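PDB 3TWO: mannitol dehydrogenase from Helicobacter pylori, which probably catalyses the NADP(H)-dependent interconversion of cinnamyl alcohols and their aldehydes, as a zinc-containing member of the medium-chain alcohol dehydrogenase family. Local coordinates for residues Ile36-Ile41 against Gly130-Asn134; His64-Ile70 against Ile82-Val88; Leu252-Thr256 against Leu283-Val288. All blocks are in the same frame, centred on the assembly; numbering follows the deposited sequence.

Contact 1. Residues Ile36-Ile41 against Gly130-Asn134; sequences ILYAGI and GGYSN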
loop_
_atom_site.group_PDB
_atom_site.type_symbol
_atom_site.label_atom_id
_atom_site.label_comp_id
_atom_site.label_asym_id
_atom_site.label_seq_id
_atom_site.Cartn_x
_atom_site.Cartn_y
_atom_site.Cartn_z
ATOM N N ILE B 36 -21.525 -15.196 29.655
ATOM C CA ILE B 36 -21.695 -14.901 28.230
ATOM C C ILE B 36 -23.135 -15.185 27.769
ATOM O O ILE B 36 -23.647 -16.296 27.948
ATOM C CB ILE B 36 -20.702 -15.690 27.402
ATOM C CG1 ILE B 36 -19.271 -15.229 27.718
ATOM C CG2 ILE B 36 -20.986 -15.544 25.887
ATOM C CD1 ILE B 36 -18.190 -16.016 26.950
ATOM N N LEU B 37 -23.792 -14.173 27.207
ATOM C CA LEU B 37 -25.199 -14.295 26.767
ATOM C C LEU B 37 -25.242 -14.555 25.253
ATOM O O LEU B 37 -25.957 -15.464 24.777
ATOM C CB LEU B 37 -26.044 -13.050 27.181
ATOM C CG LEU B 37 -26.253 -12.672 28.684
ATOM C CD1 LEU B 37 -27.542 -11.866 28.844
ATOM C CD2 LEU B 37 -26.391 -13.826 29.547
ATOM N N TYR B 38 -24.459 -13.805 24.490
ATOM C CA TYR B 38 -24.416 -13.956 23.030
ATOM C C TYR B 38 -22.991 -14.000 22.504
ATOM O O TYR B 38 -22.111 -13.272 23.012
ATOM C CB TYR B 38 -25.194 -12.842 22.335
ATOM C CG TYR B 38 -26.666 -12.844 22.782
ATOM C CD1 TYR B 38 -27.105 -12.007 23.839
ATOM C CD2 TYR B 38 -27.594 -13.739 22.200
ATOM C CE1 TYR B 38 -28.473 -12.018 24.299
ATOM C CE2 TYR B 38 -28.962 -13.773 22.638
ATOM C CZ TYR B 38 -29.365 -12.909 23.701
ATOM O OH TYR B 38 -30.653 -12.915 24.112
ATOM N N ALA B 39 -22.765 -14.903 21.519
ATOM C CA ALA B 39 -21.453 -15.063 20.920
ATOM C C ALA B 39 -21.609 -15.031 19.409
ATOM O O ALA B 39 -22.231 -15.935 18.828
ATOM C CB ALA B 39 -20.791 -16.339 21.371
ATOM N N GLY B 40 -21.120 -13.937 18.800
ATOM C CA GLY B 40 -20.993 -13.827 17.329
ATOM C C GLY B 40 -19.994 -14.811 16.757
ATOM O O GLY B 40 -18.962 -15.148 17.401
ATOM N N ILE B 41 -20.302 -15.303 15.548
ATOM C CA ILE B 41 -19.358 -16.123 14.808
ATOM C C ILE B 41 -18.731 -15.240 13.739
ATOM O O ILE B 41 -19.439 -14.707 12.910
ATOM C CB ILE B 41 -20.083 -17.286 14.118
ATOM C CG1 ILE B 41 -20.685 -18.240 15.161
ATOM C CG2 ILE B 41 -19.164 -17.989 13.060
ATOM C CD1 ILE B 41 -21.454 -19.348 14.510
ATOM N N GLY B 130 -12.005 -19.023 23.798
ATOM C CA GLY B 130 -12.841 -17.929 23.323
ATOM C C GLY B 130 -14.268 -17.872 23.832
ATOM O O GLY B 130 -14.609 -18.406 24.932
ATOM N N GLY B 131 -15.109 -17.272 22.989
ATOM C CA GLY B 131 -16.436 -16.882 23.356
ATOM C C GLY B 131 -17.523 -17.900 23.114
ATOM O O GLY B 131 -18.650 -17.671 23.577
ATOM N N TYR B 132 -17.229 -19.042 22.437
ATOM C CA TYR B 132 -18.270 -20.115 22.322
ATOM C C TYR B 132 -18.393 -20.889 23.637
ATOM O O TYR B 132 -18.181 -22.085 23.669
ATOM C CB TYR B 132 -18.004 -21.160 21.195
ATOM C CG TYR B 132 -17.824 -20.675 19.780
ATOM C CD1 TYR B 132 -18.129 -19.342 19.391
ATOM C CD2 TYR B 132 -17.368 -21.549 18.815
ATOM C CE1 TYR B 132 -17.933 -18.907 18.040
ATOM C CE2 TYR B 132 -17.218 -21.121 17.423
ATOM C CZ TYR B 132 -17.477 -19.812 17.069
ATOM O OH TYR B 132 -17.245 -19.403 15.751
ATOM N N SER B 133 -18.676 -20.203 24.732
ATOM C CA SER B 133 -18.586 -20.814 26.059
ATOM C C SER B 133 -19.491 -20.022 26.994
ATOM O O SER B 133 -19.995 -18.948 26.606
ATOM C CB SER B 133 -17.136 -20.764 26.554
ATOM O OG SER B 133 -16.687 -19.432 26.794
ATOM N N ASN B 134 -19.650 -20.493 28.238
ATOM C CA ASN B 134 -20.643 -19.899 29.122
ATOM C C ASN B 134 -20.105 -18.732 29.934
ATOM O O ASN B 134 -20.879 -17.994 30.534
ATOM C CB ASN B 134 -21.308 -20.960 30.043
ATOM C CG ASN B 134 -20.318 -21.641 31.005
ATOM O OD1 ASN B 134 -20.717 -22.214 32.042
ATOM N ND2 ASN B 134 -19.059 -21.616 30.672
#
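Ile36 and Asn134 are tied by the one hydrogen bond that crosses this contact: Ile36 N gives a nearly straight bond to Asn134 O, 3.0 Å away. Beyond that bond, apolar groups of strand 31-40 rest on the backbone oxygens of the loop 130-134. The Ile36 side chain curls round the Ser133 carbonyl oxygen, with CB nearest, 3.4 Å from Ser133 O. Because its CG1 is anti to the carbonyl carbon (chi1 -65°) and chi2 is extended, CD1 reaches along the loop and comes within 3.7 Å of Ser133 OG. Further on, Ala39 CB meets Gly131 O at 3.4 Å.

The loop itself is a tight turn. An inverse gamma turn pivots on Tyr132, closed by a weak bond from Ser133 N to Gly131 O, and it leads into strand 135-139, which pairs antiparallel with 31-40 in the sheet of the GroES-like catalytic domain. On its other edge strand 31-40 carries a classic beta bulge, where Leu37 and Tyr38 both face Ala67.

Packing on the tyrosine makes up the remainder. Tyr132 leaves the backbone away from the strand, yet its ring runs back beside it, and Gly40 O lies in the ring plane at the edge, 3.9 Å from CE1. Ile41 crosses the ring's outer end at about a right angle, its CG2 3.6 Å from Tyr132 OH. That hydroxyl is hydrogen-bonded to Tyr327 OH, in helix 323-331, which also packs on Ile41.

Contact 2. Residues His64-Ile70 against Ile82-Val88; sequences HEIAGII and IGDVVGV. With ZN (zinc ion), chain G.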
loop_
_atom_site.group_PDB
_atom_site.type_symbol
_atom_site.label_atom_id
_atom_site.label_comp_id
_atom_site.label_asym_id
_atom_site.label_seq_id
_atom_site.Cartn_x
_atom_site.Cartn_y
_atom_site.Cartn_z
ATOM N N HIS B 64 -14.855 -14.342 19.279
ATOM C CA HIS B 64 -14.353 -13.111 19.885
ATOM C C HIS B 64 -15.325 -11.983 19.622
ATOM O O HIS B 64 -14.924 -10.854 19.493
ATOM C CB HIS B 64 -12.907 -12.767 19.458
ATOM C CG HIS B 64 -12.685 -12.713 17.976
ATOM N ND1 HIS B 64 -11.435 -12.875 17.416
ATOM C CD2 HIS B 64 -13.551 -12.557 16.933
ATOM C CE1 HIS B 64 -11.532 -12.834 16.094
ATOM N NE2 HIS B 64 -12.805 -12.644 15.781
ATOM N N GLU B 65 -16.615 -12.305 19.594
ATOM C CA GLU B 65 -17.684 -11.317 19.608
ATOM C C GLU B 65 -18.589 -11.649 20.781
ATOM O O GLU B 65 -19.509 -12.483 20.677
ATOM C CB GLU B 65 -18.427 -11.330 18.254
ATOM C CG GLU B 65 -17.479 -10.904 17.127
ATOM C CD GLU B 65 -18.150 -10.831 15.774
ATOM O OE1 GLU B 65 -19.199 -11.460 15.606
ATOM O OE2 GLU B 65 -17.645 -10.127 14.875
ATOM N N ILE B 66 -18.295 -11.050 21.931
ATOM C CA ILE B 66 -18.883 -11.537 23.146
ATOM C C ILE B 66 -19.742 -10.447 23.805
ATOM O O ILE B 66 -19.281 -9.304 23.994
ATOM C CB ILE B 66 -17.773 -12.013 24.129
ATOM C CG1 ILE B 66 -17.049 -13.283 23.595
ATOM C CG2 ILE B 66 -18.349 -12.240 25.544
ATOM C CD1 ILE B 66 -15.628 -13.394 24.146
ATOM N N ALA B 67 -20.988 -10.776 24.132
ATOM C CA ALA B 67 -21.808 -9.843 24.923
ATOM C C ALA B 67 -22.319 -10.606 26.135
ATOM O O ALA B 67 -22.781 -11.775 25.993
ATOM C CB ALA B 67 -22.967 -9.269 24.103
ATOM N N GLY B 68 -22.237 -9.997 27.327
ATOM C CA GLY B 68 -22.687 -10.686 28.539
ATOM C C GLY B 68 -22.907 -9.776 29.728
ATOM O O GLY B 68 -22.998 -8.541 29.595
ATOM N N ILE B 69 -22.927 -10.389 30.911
ATOM C CA ILE B 69 -23.188 -9.671 32.184
ATOM C C ILE B 69 -22.092 -10.013 33.186
ATOM O O ILE B 69 -21.646 -11.196 33.279
ATOM C CB ILE B 69 -24.581 -10.050 32.741
ATOM C CG1 ILE B 69 -25.631 -9.580 31.733
ATOM C CG2 ILE B 69 -24.843 -9.383 34.174
ATOM C CD1 ILE B 69 -27.077 -10.044 31.937
ATOM N N ILE B 70 -21.673 -8.995 33.934
ATOM C CA ILE B 70 -20.673 -9.194 34.958
ATOM C C ILE B 70 -21.288 -9.888 36.156
ATOM O O ILE B 70 -22.206 -9.374 36.807
ATOM C CB ILE B 70 -19.977 -7.911 35.316
ATOM C CG1 ILE B 70 -19.186 -7.447 34.047
ATOM C CG2 ILE B 70 -19.119 -8.088 36.591
ATOM C CD1 ILE B 70 -17.951 -6.633 34.301
ATOM N N ILE B 82 -20.934 -5.759 39.539
ATOM C CA ILE B 82 -21.804 -6.905 39.269
ATOM C C ILE B 82 -23.120 -6.407 38.642
ATOM O O ILE B 82 -23.656 -5.392 39.071
ATOM C CB ILE B 82 -22.110 -7.666 40.588
ATOM C CG1 ILE B 82 -20.785 -8.235 41.177
ATOM C CG2 ILE B 82 -23.272 -8.739 40.381
ATOM C CD1 ILE B 82 -20.971 -9.161 42.442
ATOM N N GLY B 83 -23.644 -7.112 37.642
ATOM C CA GLY B 83 -24.838 -6.647 36.933
ATOM C C GLY B 83 -24.568 -5.830 35.677
ATOM O O GLY B 83 -25.441 -5.779 34.786
ATOM N N ASP B 84 -23.381 -5.211 35.570
ATOM C CA ASP B 84 -23.063 -4.421 34.331
ATOM C C ASP B 84 -23.149 -5.231 33.046
ATOM O O ASP B 84 -22.699 -6.409 32.984
ATOM C CB ASP B 84 -21.659 -3.797 34.355
ATOM C CG ASP B 84 -21.565 -2.581 35.257
ATOM O OD1 ASP B 84 -22.591 -2.135 35.810
ATOM O OD2 ASP B 84 -20.431 -2.091 35.453
ATOM N N VAL B 85 -23.664 -4.588 32.004
ATOM C CA VAL B 85 -23.734 -5.228 30.689
ATOM C C VAL B 85 -22.499 -4.848 29.860
ATOM O O VAL B 85 -22.165 -3.671 29.726
ATOM C CB VAL B 85 -25.091 -4.918 29.952
ATOM C CG1 VAL B 85 -25.153 -5.760 28.714
ATOM C CG2 VAL B 85 -26.327 -5.258 30.860
ATOM N N VAL B 86 -21.817 -5.847 29.292
ATOM C CA VAL B 86 -20.514 -5.617 28.747
ATOM C C VAL B 86 -20.200 -6.409 27.503
ATOM O O VAL B 86 -20.842 -7.389 27.211
ATOM C CB VAL B 86 -19.405 -5.973 29.817
ATOM C CG1 VAL B 86 -19.470 -5.037 30.995
ATOM C CG2 VAL B 86 -19.563 -7.400 30.290
ATOM N N GLY B 87 -19.138 -6.039 26.791
ATOM C CA GLY B 87 -18.709 -6.852 25.659
ATOM C C GLY B 87 -17.235 -7.129 25.723
ATOM O O GLY B 87 -16.466 -6.366 26.368
ATOM N N VAL B 88 -16.829 -8.233 25.076
ATOM C CA VAL B 88 -15.426 -8.584 24.908
ATOM C C VAL B 88 -15.150 -8.849 23.422
ATOM O O VAL B 88 -15.979 -9.494 22.723
ATOM C CB VAL B 88 -15.035 -9.815 25.791
ATOM C CG1 VAL B 88 -13.558 -10.210 25.606
ATOM C CG2 VAL B 88 -15.349 -9.507 27.248
HETATM ZN ZN ZN G . -13.070 -11.367 14.093
#
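Ile66 and Val88 form the first hydrogen-bonded pair of an antiparallel hairpin, followed by Gly68 with Val86; each pair exchanges two backbone bonds. Past the regular strand pairing two more bonds hold the chains together, Ile70 N to Asp84 O and Gly83 N to Ile70 O. Gly83 has a positive phi of 93°, and at its backbone angles a CB would be jammed against the carbonyl O of Ile82. In the non-hydrogen-bonded pair, Ala67 CA and Gly87 CA are 4.4 Å apart. Gly87 CA also makes a CA-H...O contact of 3.0 Å with Ile66 O, an oxygen against which a CB here would be tight.

Apolar contacts gather on the face that carries Ile66, Val86 and Val88. Ile66 and Val88 run next to one another in the same direction, with their CB atoms 3.9 Å apart. Ile70 instead crosses Val86 at about a right angle, its CG1 3.8 Å from Val86 CG2.

The metal bond belongs to His64: NE2 binds zinc at 2.1 Å, and Cys42 and Cys160 complete what is, as in the family, probably the catalytic site, near the bound NADPH. A chi1 of 54° tucks CG between the two backbone branches of CA and swings the ring off the hairpin.

Strand 31-40 flanks 65-73 in the same sheet, bringing Ile36 onto Ile66 and Ile34 onto Val88, while helix 152-155 covers Ala67 and Val85 through Leu152.

Contact 3. Residues Leu252-Thr256 against Leu283-Val288; sequences LKLLT and LGNRKV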
loop_
_atom_site.group_PDB
_atom_site.type_symbol
_atom_site.label_atom_id
_atom_site.label_comp_id
_atom_site.label_asym_id
_atom_site.label_seq_id
_atom_site.Cartn_x
_atom_site.Cartn_y
_atom_site.Cartn_z
ATOM N N LEU B 252 -7.553 -2.243 -6.683
ATOM C CA LEU B 252 -6.664 -1.095 -6.638
ATOM C C LEU B 252 -6.875 -0.224 -7.878
ATOM O O LEU B 252 -6.936 0.991 -7.785
ATOM C CB LEU B 252 -5.182 -1.534 -6.481
ATOM C CG LEU B 252 -4.081 -0.459 -6.492
ATOM C CD1 LEU B 252 -4.234 0.509 -5.284
ATOM C CD2 LEU B 252 -2.689 -1.054 -6.441
ATOM N N LYS B 253 -7.029 -0.839 -9.035
ATOM C CA LYS B 253 -7.291 -0.066 -10.245
ATOM C C LYS B 253 -8.615 0.741 -10.172
ATOM O O LYS B 253 -8.788 1.640 -10.953
ATOM C CB LYS B 253 -7.329 -0.942 -11.490
ATOM C CG LYS B 253 -8.479 -1.954 -11.457
ATOM C CD LYS B 253 -9.164 -2.055 -12.810
ATOM C CE LYS B 253 -8.411 -2.855 -13.855
ATOM N NZ LYS B 253 -7.407 -3.751 -13.234
ATOM N N LEU B 254 -9.544 0.431 -9.267
ATOM C CA LEU B 254 -10.814 1.203 -9.222
ATOM C C LEU B 254 -10.661 2.573 -8.543
ATOM O O LEU B 254 -11.588 3.412 -8.586
ATOM C CB LEU B 254 -11.925 0.404 -8.481
ATOM C CG LEU B 254 -12.373 -0.875 -9.222
ATOM C CD1 LEU B 254 -13.366 -1.664 -8.404
ATOM C CD2 LEU B 254 -12.882 -0.556 -10.650
ATOM N N LEU B 255 -9.531 2.777 -7.854
ATOM C CA LEU B 255 -9.382 3.969 -7.010
ATOM C C LEU B 255 -9.020 5.197 -7.825
ATOM O O LEU B 255 -8.234 5.154 -8.809
ATOM C CB LEU B 255 -8.287 3.785 -5.982
ATOM C CG LEU B 255 -8.489 2.825 -4.805
ATOM C CD1 LEU B 255 -7.230 2.959 -3.912
ATOM C CD2 LEU B 255 -9.830 3.254 -4.026
ATOM N N THR B 256 -9.548 6.310 -7.361
ATOM C CA THR B 256 -9.141 7.563 -7.935
ATOM C C THR B 256 -7.716 7.939 -7.457
ATOM O O THR B 256 -7.161 7.286 -6.531
ATOM C CB THR B 256 -10.163 8.634 -7.566
ATOM O OG1 THR B 256 -9.942 9.743 -8.413
ATOM C CG2 THR B 256 -10.040 9.014 -6.082
ATOM N N LEU B 283 -0.131 1.140 -11.092
ATOM C CA LEU B 283 -1.385 1.742 -10.655
ATOM C C LEU B 283 -1.068 2.851 -9.674
ATOM O O LEU B 283 -1.403 2.746 -8.499
ATOM C CB LEU B 283 -2.227 0.662 -9.978
ATOM C CG LEU B 283 -2.674 -0.461 -10.952
ATOM C CD1 LEU B 283 -3.464 -1.553 -10.169
ATOM C CD2 LEU B 283 -3.530 0.168 -12.122
ATOM N N GLY B 284 -0.310 3.846 -10.132
ATOM C CA GLY B 284 0.326 4.739 -9.192
ATOM C C GLY B 284 -0.621 5.710 -8.491
ATOM O O GLY B 284 -1.743 5.943 -8.973
ATOM N N ASN B 285 -0.154 6.239 -7.342
ATOM C CA ASN B 285 -0.852 7.299 -6.574
ATOM C C ASN B 285 -2.149 6.789 -5.970
ATOM O O ASN B 285 -3.070 7.564 -5.710
ATOM C CB ASN B 285 -1.108 8.595 -7.414
ATOM C CG ASN B 285 0.191 9.236 -7.889
ATOM O OD1 ASN B 285 0.947 9.824 -7.121
ATOM N ND2 ASN B 285 0.481 9.062 -9.125
ATOM N N ARG B 286 -2.225 5.483 -5.762
ATOM C CA ARG B 286 -3.387 4.881 -5.137
ATOM C C ARG B 286 -2.868 4.133 -3.945
ATOM O O ARG B 286 -2.005 3.216 -4.088
ATOM C CB ARG B 286 -4.045 3.920 -6.113
ATOM C CG ARG B 286 -4.619 4.604 -7.319
ATOM C CD ARG B 286 -4.927 3.542 -8.333
ATOM N NE ARG B 286 -5.588 4.057 -9.531
ATOM C CZ ARG B 286 -4.973 4.374 -10.663
ATOM N NH1 ARG B 286 -3.656 4.331 -10.752
ATOM N NH2 ARG B 286 -5.665 4.807 -11.700
ATOM N N LYS B 287 -3.343 4.512 -2.755
ATOM C CA LYS B 287 -2.663 4.047 -1.540
ATOM C C LYS B 287 -3.319 2.776 -0.980
ATOM O O LYS B 287 -4.543 2.629 -1.042
ATOM C CB LYS B 287 -2.710 5.175 -0.501
ATOM C CG LYS B 287 -2.021 6.523 -0.977
ATOM C CD LYS B 287 -1.736 7.411 0.214
ATOM C CE LYS B 287 -1.451 8.798 -0.260
ATOM N NZ LYS B 287 -1.142 9.647 0.919
ATOM N N VAL B 288 -2.538 1.883 -0.398
ATOM C CA VAL B 288 -3.066 0.644 0.168
ATOM C C VAL B 288 -2.613 0.582 1.648
ATOM O O VAL B 288 -1.466 0.931 1.976
ATOM C CB VAL B 288 -2.494 -0.605 -0.569
ATOM C CG1 VAL B 288 -3.004 -1.880 0.054
ATOM C CG2 VAL B 288 -2.814 -0.624 -2.135
#
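A type I turn from Leu252 to Leu255, closed by Leu255 N to Leu252 O, carries the chain from the end of helix 248-252 into the short strand 255-256. Facing it, residues 283-288 leave helix 277-282 and run into strand 287-290, the last of the parallel Rossmann-type sheet within this chain. The backbones stay apart, the nearest CA atoms being Lys253 and Leu283 at 6.2 Å, so side chains make the junction.

Leu252 projects into the other segment with its two methyls divided between partners. Chi1 of 177° sends CG across, and chi2 of 63° turns CD1 to Arg286 CB at 3.5 Å and Val288 CG2 at 3.6 Å, CD2 to Leu283 CD1 at 3.8 Å. Leu283 CD2 also reaches Lys253 CB.

The Arg286 and Leu255 side chains run antiparallel past one another. Fully stretched, the arginine passes CD 3.3 Å from Leu252 O and carries NE to Leu255 O, a hydrogen bond of 3.0 Å bent to 151°. Lys287 turns away to a salt bridge with Asp260 of the second subunit, to which Asn285 and Val288 make backbone bonds.

The arginine thus works here in two ways: its methylene groups pack among leucines, while NE serves a backbone carbonyl. The cation close to the carbonyl oxygens of Leu252 and Leu255 probably adds an electrostatic component to this union of two helix-to-strand connections.

Contacts 1 and 2 are neighbours, with centres 10 Å apart, and share one mixed sheet of the GroES-like domain, in which strands 31-40 and 65-73 lie side by side. Along the chain contact 2 is nested inside the loop that contact 1 closes, and Gly131 CA packs on Ile66 CG1 at 3.7 Å. Contact 3 follows later in sequence, taking in the start of strand 287-290, about 39 Å from contact 1 and 41 Å from contact 2 between centres. Contact 2 supplies a ligand of what is probably the catalytic zinc, so contacts 1 and 2 belong to the catalytic domain and contact 3 to the coenzyme domain at the dimer interface.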